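Local coordinates for protein transaminase (Bacillus megaterium, PDB 5G0A) that transfers amino groups between amines and carbonyl compounds with S selectivity, using a bound pyridoxal-5'-phosphate as cofactor, at residues 10-13 with 14-18; 44-47 with 48-52; 60-63 with 64-68; 70-73 with 74-77; 456-459 with 460-463. One frame throughout, in Å; residues are numbered along the deposited sequence.

Interaction 1: residues 10-13 with 14-18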
loop_
_atom_site.group_PDB
_atom_site.type_symbol
_atom_site.label_atom_id
_atom_site.label_comp_id
_atom_site.label_asym_id
_atom_site.label_seq_id
_atom_site.Cartn_x
_atom_site.Cartn_y
_atom_site.Cartn_z
ATOM N N TRP B 10 -1.050 -46.185 15.308
ATOM C CA TRP B 10 -1.934 -45.029 15.109
ATOM C C TRP B 10 -2.062 -44.136 16.341
ATOM O O TRP B 10 -2.298 -42.926 16.217
ATOM C CB TRP B 10 -3.299 -45.456 14.549
ATOM C CG TRP B 10 -3.269 -45.852 13.089
ATOM C CD1 TRP B 10 -3.225 -47.120 12.569
ATOM C CD2 TRP B 10 -3.271 -44.957 11.965
ATOM N NE1 TRP B 10 -3.205 -47.066 11.188
ATOM C CE2 TRP B 10 -3.240 -45.753 10.792
ATOM C CE3 TRP B 10 -3.312 -43.564 11.839
ATOM C CZ2 TRP B 10 -3.242 -45.195 9.495
ATOM C CZ3 TRP B 10 -3.337 -43.006 10.531
ATOM C CH2 TRP B 10 -3.291 -43.824 9.394
ATOM N N GLU B 11 -1.884 -44.701 17.540
ATOM C CA GLU B 11 -1.830 -43.861 18.728
ATOM C C GLU B 11 -0.565 -42.979 18.705
ATOM O O GLU B 11 -0.603 -41.816 19.122
ATOM C CB GLU B 11 -1.936 -44.701 20.020
ATOM C CG GLU B 11 -3.340 -45.246 20.240
ATOM C CD GLU B 11 -4.373 -44.149 20.414
ATOM O OE1 GLU B 11 -4.136 -43.242 21.232
ATOM O OE2 GLU B 11 -5.414 -44.177 19.726
ATOM N N GLN B 12 0.539 -43.512 18.184
ATOM C CA GLN B 12 1.767 -42.721 18.025
ATOM C C GLN B 12 1.572 -41.635 16.961
ATOM O O GLN B 12 2.037 -40.495 17.147
ATOM C CB GLN B 12 2.952 -43.601 17.635
ATOM C CG GLN B 12 4.296 -42.907 17.722
ATOM C CD GLN B 12 5.472 -43.847 17.526
ATOM O OE1 GLN B 12 5.536 -44.589 16.545
ATOM N NE2 GLN B 12 6.424 -43.795 18.448
ATOM N N VAL B 13 0.917 -42.013 15.865
ATOM C CA VAL B 13 0.560 -41.066 14.780
ATOM C C VAL B 13 -0.238 -39.894 15.367
ATOM O O VAL B 13 0.068 -38.736 15.117
ATOM C CB VAL B 13 -0.239 -41.757 13.637
ATOM C CG1 VAL B 13 -0.901 -40.742 12.698
ATOM C CG2 VAL B 13 0.617 -42.751 12.854
ATOM N N LYS B 14 -1.229 -40.200 16.201
ATOM C CA LYS B 14 -2.041 -39.161 16.809
ATOM C C LYS B 14 -1.216 -38.249 17.735
ATOM O O LYS B 14 -1.412 -37.030 17.763
ATOM C CB LYS B 14 -3.252 -39.794 17.536
ATOM C CG LYS B 14 -4.344 -40.253 16.573
ATOM C CD LYS B 14 -5.330 -41.260 17.168
ATOM C CE LYS B 14 -6.201 -40.698 18.262
ATOM N NZ LYS B 14 -7.101 -41.789 18.774
ATOM N N GLU B 15 -0.285 -38.845 18.476
ATOM C CA GLU B 15 0.591 -38.111 19.377
ATOM C C GLU B 15 1.475 -37.156 18.578
ATOM O O GLU B 15 1.589 -35.972 18.923
ATOM C CB GLU B 15 1.448 -39.088 20.199
ATOM C CG GLU B 15 2.510 -38.442 21.076
ATOM C CD GLU B 15 3.385 -39.478 21.761
ATOM O OE1 GLU B 15 2.862 -40.204 22.638
ATOM O OE2 GLU B 15 4.584 -39.585 21.409
ATOM N N TRP B 16 2.053 -37.672 17.497
ATOM C CA TRP B 16 2.896 -36.857 16.608
ATOM C C TRP B 16 2.104 -35.722 15.967
ATOM O O TRP B 16 2.610 -34.583 15.836
ATOM C CB TRP B 16 3.519 -37.716 15.493
ATOM C CG TRP B 16 4.595 -38.691 15.920
ATOM C CD1 TRP B 16 5.336 -38.672 17.076
ATOM C CD2 TRP B 16 5.069 -39.803 15.160
ATOM N NE1 TRP B 16 6.233 -39.725 17.080
ATOM C CE2 TRP B 16 6.086 -40.434 15.920
ATOM C CE3 TRP B 16 4.716 -40.349 13.921
ATOM C CZ2 TRP B 16 6.769 -41.574 15.465
ATOM C CZ3 TRP B 16 5.397 -41.493 13.470
ATOM C CH2 TRP B 16 6.413 -42.086 14.249
ATOM N N ASP B 17 0.892 -36.049 15.536
ATOM C CA ASP B 17 -0.006 -35.079 14.909
ATOM C C ASP B 17 -0.323 -33.961 15.907
ATOM O O ASP B 17 -0.247 -32.783 15.576
ATOM C CB ASP B 17 -1.260 -35.800 14.409
ATOM C CG ASP B 17 -2.248 -34.881 13.716
ATOM O OD1 ASP B 17 -2.997 -34.187 14.426
ATOM O OD2 ASP B 17 -2.300 -34.875 12.469
ATOM N N ARG B 18 -0.645 -34.330 17.156
ATOM C CA ARG B 18 -0.859 -33.317 18.199
ATOM C C ARG B 18 0.374 -32.439 18.474
ATOM O O ARG B 18 0.251 -31.224 18.593
ATOM C CB ARG B 18 -1.330 -33.973 19.517
ATOM C CG ARG B 18 -2.767 -34.466 19.520
ATOM C CD ARG B 18 -3.119 -35.079 20.887
ATOM N NE ARG B 18 -4.186 -36.077 20.786
ATOM C CZ ARG B 18 -4.013 -37.402 20.874
ATOM N NH1 ARG B 18 -2.816 -37.931 21.108
ATOM N NH2 ARG B 18 -5.061 -38.199 20.757
HETATM O O HOH W 1 -2.366 -40.774 21.026
#
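Q12 lies over one face of the W16 indole, one helical turn away. This is the tight part. Q12 CG makes a CH-pi contact, 3.9 Å from the centroid of the W16 six-membered ring and 27° off its normal. The amide follows the ring, their planes 15° apart, and Q12 CD comes to 3.3 Å from W16 CZ2. Q12 CG is anti to the backbone N (chi1 -168°) and the chain runs on extended, which carries the amide along the indole. The backbone beneath is regular alpha helix: W16 N bonds to Q12 O at 2.8 Å, and D17 N to V13 O.

The solvent side is polar and looser. K14 NZ forms a salt bridge with E11 OE2 at 3.1 Å, on the syn side but somewhat out of the carboxylate plane. E11 OE1 instead takes a bond from a water at 3.0 Å. That water also donates to E11 O and accepts from R18 NH1, so it bridges E11 and R18, two turns apart.

Helix 10-20 sits against the second subunit, where V13 packs on T91 and W16 on K99 of that subunit. On its own chain it lies beside the hairpin of strands 43-45 and 51-54.

Interaction 2: residues 44-47 with 48-52; sequences LIMP and DGTRL
L44 and L52 face each other as an antiparallel hydrogen-bonded pair in a beta hairpin. Their two backbone bonds, L44 N to L52 O and L52 N to L44 O, are both 2.9 Å. M46 N continues the pairing to T50 O at 2.8 Å, with a nearly straight N-H...O angle of 172°. A type I turn from M46 to G49 closes the loop. Its G49 N bonds to M46 O from above the carbonyl plane. G49 has a positive phi, where a CB would be jammed against the preceding carbonyl O.

Side-chain polar bonds stiffen the turn. D48 OD1 accepts from T50 N at 2.8 Å, an Asx turn, and from T50 OG1 at 2.7 Å. Both donors come from the same face of the carboxylate. D48 CG sits between its backbone N and carbonyl carbon (chi1 66°), which turns OD1 back toward T50. Beyond the turn, the R51 guanidinium forms a salt bridge with E40 and a cation-pi contact with Y43.

The apolar contacts are looser. M46 SD lies 4.1 Å from T50 CB and also touches L52 CD1. I45 and R51 form the non-hydrogen-bonded pair and run alongside each other, I45 CG1 to R51 CG being 4.2 Å.

The hairpin lies within a small mixed sheet. Strand 38-40 flanks 43-45, and strand 431-432 lies beside 51-54, where L432 packs against both L44 and L52.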
loop_
_atom_site.group_PDB
_atom_site.type_symbol
_atom_site.label_atom_id
_atom_site.label_comp_id
_atom_site.label_asym_id
_atom_site.label_seq_id
_atom_site.Cartn_x
_atom_site.Cartn_y
_atom_site.Cartn_z
ATOM N N LEU B 44 -14.362 -42.403 3.476
ATOM C CA LEU B 44 -13.124 -42.349 4.248
ATOM C C LEU B 44 -13.126 -43.548 5.201
ATOM O O LEU B 44 -14.159 -43.881 5.779
ATOM C CB LEU B 44 -13.062 -41.060 5.073
ATOM C CG LEU B 44 -13.513 -39.785 4.323
ATOM C CD1 LEU B 44 -13.436 -38.570 5.243
ATOM C CD2 LEU B 44 -12.747 -39.559 3.014
ATOM N N ILE B 45 -11.965 -44.170 5.364
ATOM C CA ILE B 45 -11.855 -45.361 6.201
ATOM C C ILE B 45 -10.873 -45.026 7.314
ATOM O O ILE B 45 -9.742 -44.645 7.061
ATOM C CB ILE B 45 -11.413 -46.610 5.396
ATOM C CG1 ILE B 45 -12.456 -46.990 4.331
ATOM C CG2 ILE B 45 -11.202 -47.819 6.315
ATOM C CD1 ILE B 45 -12.238 -46.378 2.969
ATOM N N MET B 46 -11.319 -45.181 8.555
ATOM C CA MET B 46 -10.452 -44.982 9.707
ATOM C C MET B 46 -9.603 -46.226 10.014
ATOM O O MET B 46 -9.838 -47.294 9.441
ATOM C CB MET B 46 -11.292 -44.568 10.915
ATOM C CG MET B 46 -12.099 -43.301 10.658
ATOM S SD MET B 46 -12.942 -42.713 12.126
ATOM C CE MET B 46 -11.592 -42.086 13.126
ATOM N N PRO B 47 -8.590 -46.090 10.893
ATOM C CA PRO B 47 -7.707 -47.238 11.128
ATOM C C PRO B 47 -8.447 -48.467 11.682
ATOM O O PRO B 47 -8.011 -49.573 11.457
ATOM C CB PRO B 47 -6.718 -46.718 12.174
ATOM C CG PRO B 47 -6.674 -45.220 11.973
ATOM C CD PRO B 47 -8.050 -44.834 11.478
ATOM N N ASP B 48 -9.539 -48.256 12.403
ATOM C CA ASP B 48 -10.301 -49.384 12.978
ATOM C C ASP B 48 -11.298 -49.968 11.984
ATOM O O ASP B 48 -12.033 -50.916 12.308
ATOM C CB ASP B 48 -10.998 -48.975 14.279
ATOM C CG ASP B 48 -12.093 -47.930 14.079
ATOM O OD1 ASP B 48 -12.406 -47.564 12.928
ATOM O OD2 ASP B 48 -12.638 -47.463 15.100
ATOM N N GLY B 49 -11.318 -49.398 10.780
ATOM C CA GLY B 49 -12.217 -49.841 9.728
ATOM C C GLY B 49 -13.545 -49.109 9.651
ATOM O O GLY B 49 -14.360 -49.433 8.789
ATOM N N THR B 50 -13.779 -48.144 10.545
ATOM C CA THR B 50 -14.986 -47.279 10.506
ATOM C C THR B 50 -15.051 -46.536 9.163
ATOM O O THR B 50 -14.049 -45.976 8.721
ATOM C CB THR B 50 -14.980 -46.248 11.663
ATOM O OG1 THR B 50 -14.995 -46.928 12.924
ATOM C CG2 THR B 50 -16.186 -45.270 11.609
ATOM N N ARG B 51 -16.224 -46.542 8.529
ATOM C CA ARG B 51 -16.412 -45.937 7.209
ATOM C C ARG B 51 -17.285 -44.704 7.334
ATOM O O ARG B 51 -18.297 -44.723 8.033
ATOM C CB ARG B 51 -17.067 -46.912 6.235
ATOM C CG ARG B 51 -16.214 -48.106 5.823
ATOM C CD ARG B 51 -16.953 -48.855 4.737
ATOM N NE ARG B 51 -16.388 -48.597 3.414
ATOM C CZ ARG B 51 -17.096 -48.382 2.309
ATOM N NH1 ARG B 51 -18.428 -48.350 2.339
ATOM N NH2 ARG B 51 -16.459 -48.175 1.165
ATOM N N LEU B 52 -16.898 -43.639 6.638
ATOM C CA LEU B 52 -17.590 -42.350 6.730
ATOM C C LEU B 52 -17.957 -41.913 5.320
ATOM O O LEU B 52 -17.084 -41.830 4.450
ATOM C CB LEU B 52 -16.693 -41.291 7.393
ATOM C CG LEU B 52 -16.158 -41.593 8.805
ATOM C CD1 LEU B 52 -15.089 -40.592 9.224
ATOM C CD2 LEU B 52 -17.287 -41.653 9.839
#

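Interaction 3: residues 60-63 with 64-68; sequences YCVN and LGQKN
The Q66 side-chain amide lies against both methyls of V62, across a type I beta turn that runs from V62 to G65. Q66 CD is 3.8 Å from V62 CG1, and Q66 NE2 is 3.8 Å from V62 CG2. The polar end of the amide is held elsewhere: Q66 OE1 accepts from T39 OG1 and from F84 N of the second subunit. The N63 amide, a second flat group, has its polar partners outside the two segments. Its ND2 donates to F275 O, and its OD1 has a weak bond from R277.

The turn belongs to the buried loop between helices 57-60 and 69-78. G65 N bonds to V62 O at 2.9 Å. The donor stands above the carbonyl plane, 45° out of it. G65 has a positive phi of 98°, where a CB would collide with the preceding carbonyl O.

The Q66 chain is bent at chi2 (-84°), and this brings the amide back to V62 across the turn. The two side chains meet at a slant. L64 points out of the turn and packs on helix 335-350. L64 N bonds to S302 OG.

The loop lies near the cofactor pocket, where C61 packs against K298, one of the residues that line it. F84 of the second subunit covers C61 and V62, so the loop is also part of the subunit interface. Within the turn, V62 CG1 rests 3.6 Å from G65 O.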
loop_
_atom_site.group_PDB
_atom_site.type_symbol
_atom_site.label_atom_id
_atom_site.label_comp_id
_atom_site.label_asym_id
_atom_site.label_seq_id
_atom_site.Cartn_x
_atom_site.Cartn_y
_atom_site.Cartn_z
ATOM N N TYR B 60 -14.829 -30.183 -1.696
ATOM C CA TYR B 60 -15.511 -30.144 -2.993
ATOM C C TYR B 60 -14.502 -30.334 -4.096
ATOM O O TYR B 60 -14.528 -29.629 -5.093
ATOM C CB TYR B 60 -16.293 -28.818 -3.144
ATOM C CG TYR B 60 -17.043 -28.526 -1.868
ATOM C CD1 TYR B 60 -18.256 -29.147 -1.615
ATOM C CD2 TYR B 60 -16.491 -27.714 -0.872
ATOM C CE1 TYR B 60 -18.928 -28.945 -0.414
ATOM C CE2 TYR B 60 -17.155 -27.504 0.333
ATOM C CZ TYR B 60 -18.364 -28.124 0.552
ATOM O OH TYR B 60 -19.047 -27.922 1.726
ATOM N N CYS B 61 -13.617 -31.320 -3.922
ATOM C CA CYS B 61 -12.392 -31.361 -4.723
ATOM C C CYS B 61 -11.940 -32.747 -5.179
ATOM O O CYS B 61 -10.930 -32.875 -5.874
ATOM C CB CYS B 61 -11.237 -30.652 -3.980
ATOM S SG CYS B 61 -10.780 -31.406 -2.396
ATOM N N VAL B 62 -12.686 -33.778 -4.817
ATOM C CA VAL B 62 -12.301 -35.117 -5.245
ATOM C C VAL B 62 -13.341 -35.592 -6.271
ATOM O O VAL B 62 -14.020 -36.633 -6.080
ATOM C CB VAL B 62 -12.170 -36.056 -4.020
ATOM C CG1 VAL B 62 -11.465 -37.353 -4.403
ATOM C CG2 VAL B 62 -11.388 -35.371 -2.890
ATOM N N ASN B 63 -13.466 -34.812 -7.347
ATOM C CA ASN B 63 -14.572 -34.940 -8.323
ATOM C C ASN B 63 -14.738 -36.354 -8.900
ATOM O O ASN B 63 -15.856 -36.881 -8.985
ATOM C CB ASN B 63 -14.382 -33.922 -9.457
ATOM C CG ASN B 63 -14.406 -32.481 -8.944
ATOM O OD1 ASN B 63 -13.982 -32.205 -7.809
ATOM N ND2 ASN B 63 -14.900 -31.557 -9.773
ATOM N N LEU B 64 -13.620 -36.967 -9.261
ATOM C CA LEU B 64 -13.642 -38.293 -9.890
ATOM C C LEU B 64 -13.987 -39.432 -8.926
ATOM O O LEU B 64 -14.224 -40.569 -9.366
ATOM C CB LEU B 64 -12.285 -38.572 -10.535
ATOM C CG LEU B 64 -12.286 -39.500 -11.758
ATOM C CD1 LEU B 64 -12.801 -38.745 -12.990
ATOM C CD2 LEU B 64 -10.871 -39.987 -11.985
ATOM N N GLY B 65 -14.024 -39.134 -7.630
ATOM C CA GLY B 65 -14.042 -40.164 -6.588
ATOM C C GLY B 65 -12.666 -40.427 -5.990
ATOM O O GLY B 65 -11.633 -40.227 -6.627
ATOM N N GLN B 66 -12.664 -40.892 -4.746
ATOM C CA GLN B 66 -11.435 -41.176 -4.034
ATOM C C GLN B 66 -10.756 -42.399 -4.596
ATOM O O GLN B 66 -11.410 -43.440 -4.782
ATOM C CB GLN B 66 -11.747 -41.469 -2.563
ATOM C CG GLN B 66 -12.202 -40.252 -1.755
ATOM C CD GLN B 66 -11.044 -39.431 -1.225
ATOM O OE1 GLN B 66 -9.865 -39.767 -1.443
ATOM N NE2 GLN B 66 -11.370 -38.360 -0.506
ATOM N N LYS B 67 -9.453 -42.291 -4.824
ATOM C CA LYS B 67 -8.618 -43.476 -5.159
ATOM C C LYS B 67 -9.164 -44.216 -6.371
ATOM O O LYS B 67 -9.399 -45.447 -6.368
ATOM C CB LYS B 67 -8.453 -44.393 -3.925
ATOM C CG LYS B 67 -7.263 -45.357 -4.005
ATOM C CD LYS B 67 -7.172 -46.247 -2.769
ATOM C CE LYS B 67 -8.198 -47.375 -2.787
ATOM N NZ LYS B 67 -8.542 -47.777 -1.378
ATOM N N ASN B 68 -9.377 -43.458 -7.434
ATOM C CA ASN B 68 -9.757 -44.039 -8.704
ATOM C C ASN B 68 -8.602 -44.880 -9.236
ATOM O O ASN B 68 -7.473 -44.405 -9.381
ATOM C CB ASN B 68 -10.125 -42.938 -9.696
ATOM C CG ASN B 68 -10.405 -43.483 -11.081
ATOM O OD1 ASN B 68 -9.484 -43.701 -11.863
ATOM N ND2 ASN B 68 -11.675 -43.664 -11.406
#

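Interaction 4: residues 70-73 with 74-77; sequences KVNA and AIKE
V71 and I75 touch one turn apart on the alpha helix 69-78, with V71 CG1 4.0 Å from I75 CD1. I75 CG1 is anti to its carbonyl carbon (chi1 -63°), and chi2 is extended at 163°. This conformation lays the side chain back along the previous turn. I75 CG1 therefore sits over V71 O, and CD1 reaches both V71 CG1 and N72 OD1. N72 and I75 point the same way, side by side, and N72 OD1 is 4.1 Å from I75 CD1. V71 places CG1 anti to its backbone N, the branch that meets I75.

K76 also leans back at its root, with CG 3.4 Å from N72 O. Beyond CG the chain is fully extended and leaves the segment. Its NZ forms a salt bridge with D80 of the second subunit. The N72 amide also looks across the interface, where ND2 donates to L79 O and Y82 O of the second subunit. These bonds fix the rotation of the amide.

K70 is extended too, and NZ forms salt bridges with E350 and E351 at the end of helix 335-350. The apolar side chains face inward: A74 packs on A343 and I75 on A340 of that helix. Helix 69-78 is thus wedged between helix 335-350 and the second subunit.

Four backbone bonds from residue i+4 to residue i hold the turns. In the second of them, I75 N donates to V71 O at 2.9 Å.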
loop_
_atom_site.group_PDB
_atom_site.type_symbol
_atom_site.label_atom_id
_atom_site.label_comp_id
_atom_site.label_asym_id
_atom_site.label_seq_id
_atom_site.Cartn_x
_atom_site.Cartn_y
_atom_site.Cartn_z
ATOM N N LYS B 70 -7.939 -46.169 -12.210
ATOM C CA LYS B 70 -7.346 -45.801 -13.481
ATOM C C LYS B 70 -6.360 -44.620 -13.331
ATOM O O LYS B 70 -5.293 -44.602 -13.961
ATOM C CB LYS B 70 -8.430 -45.478 -14.516
ATOM C CG LYS B 70 -9.302 -46.660 -14.916
ATOM C CD LYS B 70 -10.321 -46.231 -15.963
ATOM C CE LYS B 70 -11.054 -47.418 -16.573
ATOM N NZ LYS B 70 -12.378 -46.958 -17.087
ATOM N N VAL B 71 -6.749 -43.626 -12.531
ATOM C CA VAL B 71 -5.855 -42.494 -12.264
ATOM C C VAL B 71 -4.610 -42.947 -11.534
ATOM O O VAL B 71 -3.498 -42.621 -11.928
ATOM C CB VAL B 71 -6.555 -41.358 -11.489
ATOM C CG1 VAL B 71 -5.547 -40.296 -11.055
ATOM C CG2 VAL B 71 -7.611 -40.727 -12.389
ATOM N N ASN B 72 -4.796 -43.741 -10.495
ATOM C CA ASN B 72 -3.642 -44.189 -9.734
ATOM C C ASN B 72 -2.695 -45.075 -10.550
ATOM O O ASN B 72 -1.470 -44.948 -10.431
ATOM C CB ASN B 72 -4.089 -44.806 -8.404
ATOM C CG ASN B 72 -4.519 -43.749 -7.394
ATOM O OD1 ASN B 72 -4.744 -42.581 -7.754
ATOM N ND2 ASN B 72 -4.600 -44.134 -6.124
ATOM N N ALA B 73 -3.257 -45.947 -11.398
ATOM C CA ALA B 73 -2.422 -46.716 -12.339
ATOM C C ALA B 73 -1.638 -45.791 -13.274
ATOM O O ALA B 73 -0.450 -46.035 -13.556
ATOM C CB ALA B 73 -3.254 -47.713 -13.137
ATOM N N ALA B 74 -2.294 -44.726 -13.747
ATOM C CA ALA B 74 -1.637 -43.771 -14.624
ATOM C C ALA B 74 -0.474 -43.067 -13.903
ATOM O O ALA B 74 0.561 -42.844 -14.488
ATOM C CB ALA B 74 -2.632 -42.752 -15.155
ATOM N N ILE B 75 -0.667 -42.699 -12.642
ATOM C CA ILE B 75 0.423 -42.102 -11.880
ATOM C C ILE B 75 1.566 -43.089 -11.702
ATOM O O ILE B 75 2.723 -42.721 -11.843
ATOM C CB ILE B 75 -0.047 -41.570 -10.518
ATOM C CG1 ILE B 75 -1.078 -40.445 -10.721
ATOM C CG2 ILE B 75 1.123 -41.000 -9.717
ATOM C CD1 ILE B 75 -1.887 -40.143 -9.470
ATOM N N LYS B 76 1.232 -44.348 -11.399
ATOM C CA LYS B 76 2.290 -45.355 -11.224
ATOM C C LYS B 76 3.081 -45.517 -12.533
ATOM O O LYS B 76 4.298 -45.669 -12.505
ATOM C CB LYS B 76 1.705 -46.698 -10.770
ATOM C CG LYS B 76 1.180 -46.696 -9.345
ATOM C CD LYS B 76 0.590 -48.071 -8.996
ATOM C CE LYS B 76 -0.016 -48.051 -7.598
ATOM N NZ LYS B 76 -0.637 -49.359 -7.214
ATOM N N GLU B 77 2.382 -45.474 -13.669
ATOM C CA GLU B 77 3.028 -45.522 -14.982
ATOM C C GLU B 77 4.000 -44.364 -15.223
ATOM O O GLU B 77 5.094 -44.568 -15.715
ATOM C CB GLU B 77 2.004 -45.573 -16.119
ATOM C CG GLU B 77 1.606 -46.960 -16.592
ATOM C CD GLU B 77 1.358 -47.010 -18.099
ATOM O OE1 GLU B 77 1.158 -45.945 -18.725
ATOM O OE2 GLU B 77 1.376 -48.120 -18.676
#

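Interaction 5: residues 456-459 with 460-463; sequences KAMD and ALDY
M458 and L461 meet through their end methyls, M458 CE lying 4.2 Å from L461 CD2. They sit on the buried side of the alpha helix 451-468, near the C-terminus of the chain. Both pack on L371 of helix 353-374.

Four backbone bonds cross between the segments. A460 N donates to K456 O at 3.1 Å, and L461 N to A457 O at 3.0 Å. D462 N donates to M458 O at 2.9 Å. Y463 N meets D459 O at 3.0 Å, with an N-H...O angle of 171°.

The side-chain polar ends find partners outside the two segments. D462 is gripped twice: OD2 forms a salt bridge with K374, and OD1 is hydrogen-bonded to H375. This pair of bonds ties the helix to the end of helix 353-374. The positive K374 may ease the like charges of D462 and D459, whose OD1 is 4.8 Å from D462 OD2. Y463 OH bonds to E428, just beyond helix 418-427. Y463 CG is anti to its backbone N (chi1 176°), and the ring extends away from segment 456-459. K456 NZ is hydrogen-bonded to Y43 OH.

A460 CB packs on A426 and V431. Together these contacts set the helix against helices 353-374 and 418-427 and strand 431-432. At the root of D462, CB lies 3.2 Å from D459 O.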
loop_
_atom_site.group_PDB
_atom_site.type_symbol
_atom_site.label_atom_id
_atom_site.label_comp_id
_atom_site.label_asym_id
_atom_site.label_seq_id
_atom_site.Cartn_x
_atom_site.Cartn_y
_atom_site.Cartn_z
ATOM N N LYS B 456 -28.588 -42.317 1.490
ATOM C CA LYS B 456 -28.013 -42.406 2.834
ATOM C C LYS B 456 -27.688 -41.025 3.413
ATOM O O LYS B 456 -27.929 -40.758 4.589
ATOM C CB LYS B 456 -26.777 -43.320 2.823
ATOM C CG LYS B 456 -26.039 -43.415 4.154
ATOM C CD LYS B 456 -25.018 -44.545 4.144
ATOM C CE LYS B 456 -23.987 -44.384 5.256
ATOM N NZ LYS B 456 -22.907 -45.400 5.118
ATOM N N ALA B 457 -27.137 -40.146 2.580
ATOM C CA ALA B 457 -26.791 -38.815 3.029
ATOM C C ALA B 457 -28.048 -38.002 3.355
ATOM O O ALA B 457 -28.111 -37.320 4.383
ATOM C CB ALA B 457 -25.928 -38.110 1.983
ATOM N N MET B 458 -29.058 -38.110 2.499
ATOM C CA MET B 458 -30.301 -37.345 2.695
ATOM C C MET B 458 -31.085 -37.834 3.919
ATOM O O MET B 458 -31.687 -37.040 4.645
ATOM C CB MET B 458 -31.157 -37.377 1.437
ATOM C CG MET B 458 -30.576 -36.616 0.252
ATOM S SD MET B 458 -30.415 -34.841 0.506
ATOM C CE MET B 458 -28.642 -34.651 0.739
ATOM N N ASP B 459 -31.056 -39.140 4.147
ATOM C CA ASP B 459 -31.557 -39.724 5.392
ATOM C C ASP B 459 -30.908 -39.125 6.636
ATOM O O ASP B 459 -31.601 -38.758 7.588
ATOM C CB ASP B 459 -31.373 -41.243 5.387
ATOM C CG ASP B 459 -32.618 -41.978 4.944
ATOM O OD1 ASP B 459 -33.616 -41.956 5.698
ATOM O OD2 ASP B 459 -32.598 -42.592 3.854
ATOM N N ALA B 460 -29.577 -39.019 6.631
ATOM C CA ALA B 460 -28.855 -38.479 7.778
ATOM C C ALA B 460 -29.214 -37.023 8.014
ATOM O O ALA B 460 -29.284 -36.586 9.154
ATOM C CB ALA B 460 -27.347 -38.633 7.596
ATOM N N LEU B 461 -29.433 -36.289 6.923
ATOM C CA LEU B 461 -29.861 -34.898 6.981
ATOM C C LEU B 461 -31.284 -34.809 7.563
ATOM O O LEU B 461 -31.566 -33.931 8.374
ATOM C CB LEU B 461 -29.804 -34.271 5.582
ATOM C CG LEU B 461 -30.217 -32.805 5.419
ATOM C CD1 LEU B 461 -29.526 -31.931 6.456
ATOM C CD2 LEU B 461 -29.919 -32.326 4.004
ATOM N N ASP B 462 -32.152 -35.727 7.137
ATOM C CA ASP B 462 -33.539 -35.827 7.623
ATOM C C ASP B 462 -33.498 -35.924 9.154
ATOM O O ASP B 462 -34.048 -35.073 9.854
ATOM C CB ASP B 462 -34.203 -37.060 6.990
ATOM C CG ASP B 462 -35.746 -37.047 7.058
ATOM O OD1 ASP B 462 -36.361 -36.070 7.541
ATOM O OD2 ASP B 462 -36.335 -38.042 6.594
ATOM N N TYR B 463 -32.795 -36.938 9.654
ATOM C CA TYR B 463 -32.501 -37.104 11.081
ATOM C C TYR B 463 -31.947 -35.841 11.754
ATOM O O TYR B 463 -32.352 -35.497 12.870
ATOM C CB TYR B 463 -31.525 -38.277 11.271
ATOM C CG TYR B 463 -31.075 -38.493 12.695
ATOM C CD1 TYR B 463 -31.901 -39.146 13.613
ATOM C CD2 TYR B 463 -29.821 -38.055 13.130
ATOM C CE1 TYR B 463 -31.496 -39.342 14.923
ATOM C CE2 TYR B 463 -29.409 -38.252 14.437
ATOM C CZ TYR B 463 -30.248 -38.899 15.326
ATOM O OH TYR B 463 -29.859 -39.094 16.626
#

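Interactions 1 to 4 follow one another along the first 77 residues, and neighbours touch. W10 CD2 of interaction 1 is 3.4 Å from P47 CG of interaction 2. L44 CD2 of interaction 2 lies 4.0 Å from Q66 NE2 of interaction 3. L64 CD2 of interaction 3 meets V71 CG2 of interaction 4 at 3.4 Å, and N68 caps the helix of interaction 4 through V71 N. All four reach the second subunit. Interaction 3 has the N63 side chain about 10 Å from a bound pyridoxal-5'-phosphate. Interaction 5 stands apart, its nearest atoms about 5 Å from interaction 2 and about 22 Å from interaction 4.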